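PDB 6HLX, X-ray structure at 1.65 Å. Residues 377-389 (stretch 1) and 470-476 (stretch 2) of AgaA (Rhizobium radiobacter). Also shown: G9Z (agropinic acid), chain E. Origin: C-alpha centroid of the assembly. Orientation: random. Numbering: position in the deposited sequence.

Stretch 1, residues 377-389: MGSLGEITDADWL
Stretch 2 470-476: GFLTFQS

Contact between residues 377-389 and 470-476 of AgaA, which buries 506 Å² without one direct hydrogen bond across it. Met 377 to Ser 379 belong to a strand (Ser 379 phi/psi -158/-169), Leu 380 stays extended (-163/170), and a loop runs to a type I turn, Asp 385 to Trp 388, closed by Trp 388 N to Asp 385 O (2.9 Å); Asp 385 OD2 accepts from Asp 387 N (2.8 Å), a capping bond ahead of the helix. In the second stretch, Phe 471 to Ser 476 form a 3-10 segment, with Gln 475 N to Leu 472 O at 2.9 Å; Gly 470 precedes it at positive phi (51/-121). The closest CA pair is Leu 380 CA and Phe 471 CA, 5.6 Å apart.

CA-to-CB of Leu 380, Trp 388, Phe 471 and Phe 474 points toward the other stretch. Phe 471 (chi1 -80°, m; chi2 -9°) turns its ring edge to the face of Trp 388 (chi1 70°, p; chi2 -95°), its centroid 5.1 Å from that of the six-membered Trp 388 ring, planes at 75°. Lacking a CB, which would fall 2.6 Å from Phe 471 CD2, Gly 381 can lay its CA over a Phe 471 face, 3.8 Å from the centroid. Leu 380 CD2 sits over a face of Phe 474 (chi1 -65°, m; chi2 -16°), 3.8 Å from its centroid.

Leu 380 (chi1 34°, between wells; chi2 66°, p) also packs CB on Phe 471 CD1 (3.5 Å). Thr 384 CG2 (chi1 p) meets Leu 472 CG (m, t) at 3.7 Å; Leu 472 points away, but its end comes nearer.

Waters bridge the polar atoms. Water 1 lies 2.8 Å from both Gly 381 O and Phe 471 O. Waters 2 and 3 each donate to Glu 382 O (3.0 and 3.1 Å) and accept from Gln 475 NE2 (3.1 and 3.0 Å; Gln 475 m, t, chi3 17°).

Agropinic acid OAP donates to Gly 378 O (2.7 Å).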

# COMPACT_ATOMS: atom_id res chain seq x y z
N MET A 377 9.21 7.38 -3.41
CA MET A 377 7.88 6.81 -3.25
C MET A 377 7.81 5.58 -4.16
O MET A 377 7.97 5.71 -5.36
CB MET A 377 6.82 7.87 -3.71
CG MET A 377 5.39 7.32 -3.84
SD MET A 377 4.18 8.60 -4.29
CE MET A 377 4.74 9.05 -6.01
N GLY A 378 7.59 4.41 -3.56
CA GLY A 378 7.37 3.14 -4.25
C GLY A 378 6.00 2.71 -3.78
O GLY A 378 5.85 2.30 -2.63
N SER A 379 4.95 2.95 -4.58
CA SER A 379 3.60 2.75 -4.03
C SER A 379 2.55 2.53 -5.09
O SER A 379 2.88 2.25 -6.24
CB SER A 379 3.21 3.91 -3.11
OG SER A 379 2.20 3.51 -2.20
N LEU A 380 1.28 2.57 -4.68
CA LEU A 380 0.16 2.30 -5.60
C LEU A 380 -1.11 2.83 -4.97
O LEU A 380 -1.08 3.26 -3.80
CB LEU A 380 0.04 0.78 -5.86
CG LEU A 380 0.39 -0.19 -4.73
CD1 LEU A 380 -0.60 -0.10 -3.55
CD2 LEU A 380 0.42 -1.64 -5.25
N GLY A 381 -2.19 2.87 -5.74
CA GLY A 381 -3.46 3.29 -5.18
C GLY A 381 -3.89 2.22 -4.18
O GLY A 381 -3.76 1.02 -4.44
N GLU A 382 -4.31 2.66 -3.00
CA GLU A 382 -4.64 1.70 -1.91
C GLU A 382 -5.99 1.01 -2.08
O GLU A 382 -6.27 0.04 -1.38
CB GLU A 382 -4.54 2.40 -0.55
CG GLU A 382 -3.13 2.92 -0.25
CD GLU A 382 -2.07 1.88 0.09
OE1 GLU A 382 -2.37 0.65 0.13
OE2 GLU A 382 -0.91 2.30 0.28
N ILE A 383 -6.81 1.51 -2.99
CA ILE A 383 -8.11 0.94 -3.35
C ILE A 383 -8.21 0.97 -4.88
O ILE A 383 -7.47 1.71 -5.53
CB ILE A 383 -9.30 1.71 -2.71
CG1 ILE A 383 -9.33 3.20 -3.13
CG2 ILE A 383 -9.29 1.52 -1.16
CD1 ILE A 383 -10.67 3.88 -2.86
N THR A 384 -9.13 0.18 -5.45
CA THR A 384 -9.28 0.14 -6.90
C THR A 384 -10.43 1.04 -7.40
O THR A 384 -10.96 0.79 -8.47
CB THR A 384 -9.41 -1.29 -7.40
OG1 THR A 384 -10.57 -1.85 -6.79
CG2 THR A 384 -8.19 -2.13 -7.07
N ASP A 385 -10.82 2.04 -6.62
CA ASP A 385 -11.78 3.05 -7.07
C ASP A 385 -10.92 4.28 -7.36
O ASP A 385 -9.86 4.47 -6.72
CB ASP A 385 -12.81 3.38 -5.96
CG ASP A 385 -13.76 4.49 -6.41
OD1 ASP A 385 -14.68 4.21 -7.20
OD2 ASP A 385 -13.53 5.65 -6.02
N ALA A 386 -11.41 5.19 -8.23
CA ALA A 386 -10.69 6.43 -8.58
C ALA A 386 -10.34 7.26 -7.34
O ALA A 386 -9.38 8.05 -7.38
CB ALA A 386 -11.54 7.27 -9.51
N ASP A 387 -11.12 7.10 -6.24
CA ASP A 387 -10.85 7.86 -5.01
C ASP A 387 -9.54 7.45 -4.31
O ASP A 387 -9.19 8.05 -3.29
CB ASP A 387 -12.03 7.84 -4.03
CG ASP A 387 -11.88 8.87 -2.91
OD1 ASP A 387 -11.64 10.06 -3.23
OD2 ASP A 387 -11.92 8.46 -1.73
N TRP A 388 -8.78 6.49 -4.88
CA TRP A 388 -7.44 6.20 -4.34
C TRP A 388 -6.63 7.52 -4.34
O TRP A 388 -5.75 7.72 -3.51
CB TRP A 388 -6.70 5.15 -5.20
CG TRP A 388 -6.26 5.60 -6.58
CD1 TRP A 388 -6.94 5.43 -7.75
CD2 TRP A 388 -4.98 6.17 -6.93
NE1 TRP A 388 -6.19 5.89 -8.81
CE2 TRP A 388 -4.97 6.33 -8.34
CE3 TRP A 388 -3.84 6.55 -6.20
CZ2 TRP A 388 -3.84 6.83 -9.03
CZ3 TRP A 388 -2.73 7.07 -6.88
CH2 TRP A 388 -2.75 7.23 -8.28
N LEU A 389 -6.97 8.43 -5.26
CA LEU A 389 -6.31 9.74 -5.37
C LEU A 389 -6.40 10.58 -4.10
O LEU A 389 -5.48 11.36 -3.83
CB LEU A 389 -6.88 10.51 -6.58
CG LEU A 389 -6.56 9.88 -7.95
CD1 LEU A 389 -7.52 10.42 -9.05
CD2 LEU A 389 -5.07 10.10 -8.31
N GLY A 470 -2.97 -5.50 -10.69
CA GLY A 470 -2.68 -4.06 -10.71
C GLY A 470 -2.34 -3.53 -9.33
O GLY A 470 -1.45 -4.06 -8.67
N PHE A 471 -3.13 -2.54 -8.85
CA PHE A 471 -2.92 -1.91 -7.53
C PHE A 471 -3.12 -2.85 -6.34
O PHE A 471 -2.82 -2.45 -5.20
CB PHE A 471 -3.85 -0.69 -7.39
CG PHE A 471 -3.41 0.59 -8.06
CD1 PHE A 471 -2.13 0.71 -8.62
CD2 PHE A 471 -4.28 1.68 -8.16
CE1 PHE A 471 -1.71 1.92 -9.20
CE2 PHE A 471 -3.86 2.88 -8.76
CZ PHE A 471 -2.58 2.99 -9.26
N LEU A 472 -3.64 -4.06 -6.55
CA LEU A 472 -3.88 -4.98 -5.42
C LEU A 472 -2.67 -5.86 -5.10
O LEU A 472 -2.76 -6.69 -4.18
CB LEU A 472 -5.10 -5.88 -5.70
CG LEU A 472 -6.42 -5.15 -5.79
CD1 LEU A 472 -7.50 -6.07 -6.19
CD2 LEU A 472 -6.75 -4.49 -4.46
N THR A 473 -1.54 -5.68 -5.81
CA THR A 473 -0.39 -6.57 -5.59
C THR A 473 0.09 -6.62 -4.12
O THR A 473 0.44 -7.71 -3.65
CB THR A 473 0.78 -6.29 -6.55
OG1 THR A 473 1.83 -7.24 -6.33
CG2 THR A 473 1.33 -4.86 -6.43
N PHE A 474 0.08 -5.49 -3.40
CA PHE A 474 0.54 -5.50 -2.00
C PHE A 474 -0.40 -6.27 -1.04
O PHE A 474 -0.04 -6.49 0.13
CB PHE A 474 0.82 -4.09 -1.47
CG PHE A 474 1.95 -3.33 -2.13
CD1 PHE A 474 2.91 -3.98 -2.91
CD2 PHE A 474 2.10 -1.96 -1.91
CE1 PHE A 474 3.98 -3.28 -3.47
CE2 PHE A 474 3.16 -1.25 -2.51
CZ PHE A 474 4.09 -1.91 -3.28
N GLN A 475 -1.62 -6.62 -1.52
CA GLN A 475 -2.60 -7.39 -0.73
C GLN A 475 -2.57 -8.87 -1.10
O GLN A 475 -3.44 -9.63 -0.65
CB GLN A 475 -4.02 -6.83 -0.92
CG GLN A 475 -4.14 -5.40 -0.41
CD GLN A 475 -5.58 -4.97 -0.33
OE1 GLN A 475 -6.48 -5.80 -0.36
NE2 GLN A 475 -5.81 -3.67 -0.24
N SER A 476 -1.60 -9.30 -1.92
CA SER A 476 -1.51 -10.69 -2.39
C SER A 476 -1.48 -11.73 -1.28
O SER A 476 -1.89 -12.89 -1.50
CB SER A 476 -0.32 -10.89 -3.33
OG SER A 476 -0.45 -10.10 -4.50
OAM G9Z E . 6.72 -1.87 2.07
CAB G9Z E . 7.50 -1.48 1.19
CAC G9Z E . 8.84 -1.89 1.13
CB G9Z E . 9.45 -1.19 -0.13
CA G9Z E . 8.37 -0.24 -0.61
C G9Z E . 8.11 -0.42 -2.01
O G9Z E . 7.31 -1.32 -2.37
N G9Z E . 7.20 -0.54 0.28
CAG G9Z E . 5.82 0.06 0.10
CAH G9Z E . 5.77 1.47 0.68
OAP G9Z E . 6.68 2.27 -0.08
CAI G9Z E . 4.37 2.09 0.63
OAQ G9Z E . 3.40 1.09 1.02
CAJ G9Z E . 4.23 3.29 1.63
OAR G9Z E . 2.90 3.83 1.54
CAK G9Z E . 5.28 4.42 1.50
OAT G9Z E . 5.19 5.29 2.65
CAL G9Z E . 5.15 5.20 0.18
OAS G9Z E . 6.23 6.15 0.06
OXT G9Z E . 8.73 0.32 -2.82
O HOH W 1 -4.85 -1.37 -3.60
O HOH W 2 -8.09 -1.59 0.29
O HOH W 3 -3.71 -1.62 -0.98